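Local atomic coordinates of blue-light receptor of the BLUF-family (Rhodobacter sphaeroides, PDB entry 2BYC), a protein that probably acts as a blue-light photoreceptor, sensing light through a bound flavin, here flavin mononucleotide. Residues T53-R58 with R88-W93. Numbering follows the deposited sequence.
Sequences TIEGPR and RRFPDW
Glu55 holds CG in the crowded position between its backbone N and carbonyl carbon (chi1 50°) and is extended beyond it, so its carboxylate reaches the backbone of the 88-93 loop. Glu55 OE2 takes the Phe90 N-H at 2.7 Å through its syn lone pair, and Glu55 OE1 accepts from Arg89 N at 3.1 Å, met from above the carboxylate plane. These bonds, with the Arg88 and Arg89 guanidiniums nearby though not in charge contact, would be expected to keep the buried carboxylate ionised. Arg88, extended from CG to NE, gives the Glu55 carbonyl O a weak, bent bond of 2.9 Å from NH1. Thr40 OG1 is shared, hydrogen-bonding both Arg88 NH1 and Glu55 OE2, while Arg88 NH2 bonds to Gly38 O. In this BLUF domain the contact ties the last part of strand 49-55, which lies between strands 5-14 and 40-45 and carries flavin-binding Gln52, to the loop leading into strand 96-98. The chain turns a corner at Gly56, whose backbone angles (phi 163°, psi -170°) call for glycine. Two residues before Glu55, Thr53 CG2 touches Phe90 CE1 at 3.9 Å. Arg89 CB lies over one face of the Phe90 ring, offset toward its rim, and the Arg89 guanidinium continues to a salt bridge with Glu83.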
ATOM      1  N   THR A  53       0.341   1.054   1.542  1.00 12.37           N
ATOM      2  CA  THR A  53       0.032   0.964   2.962  1.00 12.84           C
ATOM      3  C   THR A  53       0.203  -0.475   3.365  1.00 12.15           C
ATOM      4  O   THR A  53      -0.413  -1.337   2.729  1.00 12.57           O
ATOM      5  CB  THR A  53      -1.408   1.283   3.178  1.00 13.85           C
ATOM      6  OG1 THR A  53      -1.606   2.679   2.911  1.00 17.73           O
ATOM      7  CG2 THR A  53      -1.803   0.985   4.647  1.00 15.52           C
ATOM      8  N   ILE A  54       1.031  -0.746   4.369  1.00 10.84           N
ATOM      9  CA  ILE A  54       1.162  -2.138   4.870  1.00 12.64           C
ATOM     10  C   ILE A  54       0.917  -2.078   6.313  1.00 11.12           C
ATOM     11  O   ILE A  54       1.276  -1.075   6.965  1.00  9.45           O
ATOM     12  CB  ILE A  54       2.616  -2.675   4.697  1.00 14.64           C
ATOM     13  CG1 ILE A  54       3.595  -1.671   5.310  1.00 14.54           C
ATOM     14  CG2 ILE A  54       2.912  -3.006   3.218  1.00 11.31           C
ATOM     15  CD1 ILE A  54       5.030  -2.012   5.191  1.00 13.07           C
ATOM     16  N   GLU A  55       0.257  -3.096   6.839  1.00 11.52           N
ATOM     17  CA  GLU A  55      -0.106  -3.028   8.271  1.00 12.88           C
ATOM     18  C   GLU A  55       0.158  -4.413   8.817  1.00 11.95           C
ATOM     19  O   GLU A  55       0.043  -5.389   8.130  1.00 11.04           O
ATOM     20  CB  GLU A  55      -1.534  -2.651   8.481  1.00 15.98           C
ATOM     21  CG  GLU A  55      -2.471  -3.468   7.683  1.00 20.74           C
ATOM     22  CD  GLU A  55      -3.855  -2.872   7.655  1.00 26.01           C
ATOM     23  OE1 GLU A  55      -4.002  -1.720   8.061  1.00 26.11           O
ATOM     24  OE2 GLU A  55      -4.789  -3.571   7.233  1.00 23.44           O
ATOM     25  N   GLY A  56       0.620  -4.468  10.028  1.00 13.24           N
ATOM     26  CA  GLY A  56       0.992  -5.735  10.632  1.00 13.20           C
ATOM     27  C   GLY A  56       1.856  -5.463  11.843  1.00 13.05           C
ATOM     28  O   GLY A  56       1.951  -4.361  12.252  1.00 15.32           O
ATOM     29  N   PRO A  57       2.472  -6.492  12.432  1.00 14.07           N
ATOM     30  CA  PRO A  57       3.419  -6.331  13.572  1.00 13.23           C
ATOM     31  C   PRO A  57       4.536  -5.261  13.288  1.00 13.05           C
ATOM     32  O   PRO A  57       5.214  -5.291  12.223  1.00 10.28           O
ATOM     33  CB  PRO A  57       4.054  -7.719  13.731  1.00 13.34           C
ATOM     34  CG  PRO A  57       3.138  -8.738  12.922  1.00 14.40           C
ATOM     35  CD  PRO A  57       2.168  -7.902  12.048  1.00 14.52           C
ATOM     36  N   ARG A  58       4.837  -4.406  14.263  1.00 14.87           N
ATOM     37  CA  ARG A  58       5.832  -3.323  14.014  1.00 16.06           C
ATOM     38  C   ARG A  58       7.111  -3.888  13.363  1.00 17.62           C
ATOM     39  O   ARG A  58       7.673  -3.293  12.391  1.00 14.59           O
ATOM     40  CB  ARG A  58       6.193  -2.569  15.309  1.00 16.76           C
ATOM     41  CG  ARG A  58       7.325  -1.555  15.086  1.00 16.60           C
ATOM     42  CD  ARG A  58       6.931  -0.119  15.643  1.00 26.35           C
ATOM     43  NE  ARG A  58       6.376  -0.398  16.900  1.00 22.17           N
ATOM     44  CZ  ARG A  58       5.415   0.202  17.560  1.00 21.42           C
ATOM     45  NH1 ARG A  58       4.819   1.324  17.186  1.00 21.45           N
ATOM     46  NH2 ARG A  58       5.068  -0.410  18.667  1.00 21.24           N
ATOM     47  N   ARG A  88      -6.506  -3.827  12.006  1.00 26.04           N
ATOM     48  CA  ARG A  88      -6.299  -3.657  10.548  1.00 24.95           C
ATOM     49  C   ARG A  88      -7.408  -2.908   9.796  1.00 25.28           C
ATOM     50  O   ARG A  88      -8.612  -3.076  10.037  1.00 24.61           O
ATOM     51  CB  ARG A  88      -6.058  -5.023   9.888  1.00 25.51           C
ATOM     52  CG  ARG A  88      -4.852  -5.750  10.407  1.00 19.71           C
ATOM     53  CD  ARG A  88      -4.668  -7.046   9.691  1.00 16.17           C
ATOM     54  NE  ARG A  88      -3.651  -7.801  10.396  1.00 19.67           N
ATOM     55  CZ  ARG A  88      -2.386  -7.886  10.031  1.00 20.92           C
ATOM     56  NH1 ARG A  88      -1.961  -7.258   8.949  1.00 18.98           N
ATOM     57  NH2 ARG A  88      -1.560  -8.608  10.731  1.00 18.74           N
ATOM     58  N   ARG A  89      -6.988  -2.090   8.842  1.00 25.42           N
ATOM     59  CA  ARG A  89      -7.907  -1.422   7.911  1.00 25.37           C
ATOM     60  C   ARG A  89      -8.235  -2.340   6.708  1.00 24.01           C
ATOM     61  O   ARG A  89      -9.331  -2.277   6.191  1.00 25.37           O
ATOM     62  CB  ARG A  89      -7.278  -0.095   7.461  1.00 24.90           C
ATOM     63  CG  ARG A  89      -6.539   0.661   8.610  1.00 25.68           C
ATOM     64  CD  ARG A  89      -5.355   1.655   8.126  1.00 29.43           C
ATOM     65  NE  ARG A  89      -5.011   2.672   9.185  1.00 28.19           N
ATOM     66  CZ  ARG A  89      -5.830   3.660   9.503  1.00 28.46           C
ATOM     67  NH1 ARG A  89      -6.994   3.768   8.841  1.00 25.71           N
ATOM     68  NH2 ARG A  89      -5.526   4.522  10.480  1.00 30.65           N
ATOM     69  N   PHE A  90      -7.281  -3.164   6.258  1.00 22.52           N
ATOM     70  CA  PHE A  90      -7.467  -4.068   5.123  1.00 21.74           C
ATOM     71  C   PHE A  90      -7.150  -5.502   5.516  1.00 21.56           C
ATOM     72  O   PHE A  90      -6.284  -6.140   4.924  1.00 21.05           O
ATOM     73  CB  PHE A  90      -6.554  -3.653   3.919  1.00 20.95           C
ATOM     74  CG  PHE A  90      -6.561  -2.201   3.695  1.00 21.40           C
ATOM     75  CD1 PHE A  90      -5.588  -1.389   4.306  1.00 20.84           C
ATOM     76  CD2 PHE A  90      -7.658  -1.591   3.028  1.00 20.89           C
ATOM     77  CE1 PHE A  90      -5.599   0.002   4.172  1.00 21.42           C
ATOM     78  CE2 PHE A  90      -7.714  -0.186   2.902  1.00 18.55           C
ATOM     79  CZ  PHE A  90      -6.666   0.606   3.473  1.00 20.20           C
ATOM     80  N   PRO A  91      -7.882  -6.031   6.500  1.00 22.31           N
ATOM     81  CA  PRO A  91      -7.534  -7.337   7.002  1.00 23.00           C
ATOM     82  C   PRO A  91      -7.654  -8.445   5.957  1.00 24.57           C
ATOM     83  O   PRO A  91      -6.962  -9.497   6.049  1.00 24.30           O
ATOM     84  CB  PRO A  91      -8.526  -7.527   8.187  1.00 23.82           C
ATOM     85  CG  PRO A  91      -9.653  -6.628   7.887  1.00 23.12           C
ATOM     86  CD  PRO A  91      -9.006  -5.443   7.246  1.00 23.01           C
ATOM     87  N   ASP A  92      -8.460  -8.232   4.934  1.00 24.34           N
ATOM     88  CA  ASP A  92      -8.736  -9.340   4.073  1.00 26.55           C
ATOM     89  C   ASP A  92      -7.683  -9.494   2.990  1.00 26.08           C
ATOM     90  O   ASP A  92      -7.729 -10.462   2.237  1.00 26.67           O
ATOM     91  CB  ASP A  92     -10.154  -9.231   3.473  1.00 27.13           C
ATOM     92  CG  ASP A  92     -11.232  -9.150   4.542  1.00 31.58           C
ATOM     93  OD1 ASP A  92     -11.028  -9.733   5.634  1.00 36.42           O
ATOM     94  OD2 ASP A  92     -12.273  -8.476   4.305  1.00 34.18           O
ATOM     95  N   TRP A  93      -6.752  -8.552   2.893  1.00 25.65           N
ATOM     96  CA  TRP A  93      -5.828  -8.478   1.736  1.00 25.80           C
ATOM     97  C   TRP A  93      -4.402  -8.394   2.173  1.00 25.26           C
ATOM     98  O   TRP A  93      -3.974  -7.434   2.815  1.00 24.54           O
ATOM     99  CB  TRP A  93      -6.114  -7.291   0.829  1.00 28.26           C
ATOM    100  CG  TRP A  93      -7.536  -7.135   0.464  1.00 31.05           C
ATOM    101  CD1 TRP A  93      -8.506  -6.489   1.179  1.00 32.38           C
ATOM    102  CD2 TRP A  93      -8.167  -7.657  -0.705  1.00 33.47           C
ATOM    103  NE1 TRP A  93      -9.702  -6.583   0.515  1.00 35.75           N
ATOM    104  CE2 TRP A  93      -9.514  -7.278  -0.653  1.00 31.90           C
ATOM    105  CE3 TRP A  93      -7.714  -8.392  -1.805  1.00 37.36           C
ATOM    106  CZ2 TRP A  93     -10.408  -7.564  -1.665  1.00 31.52           C
ATOM    107  CZ3 TRP A  93      -8.637  -8.713  -2.829  1.00 34.58           C
ATOM    108  CH2 TRP A  93      -9.961  -8.296  -2.732  1.00 33.74           C
TER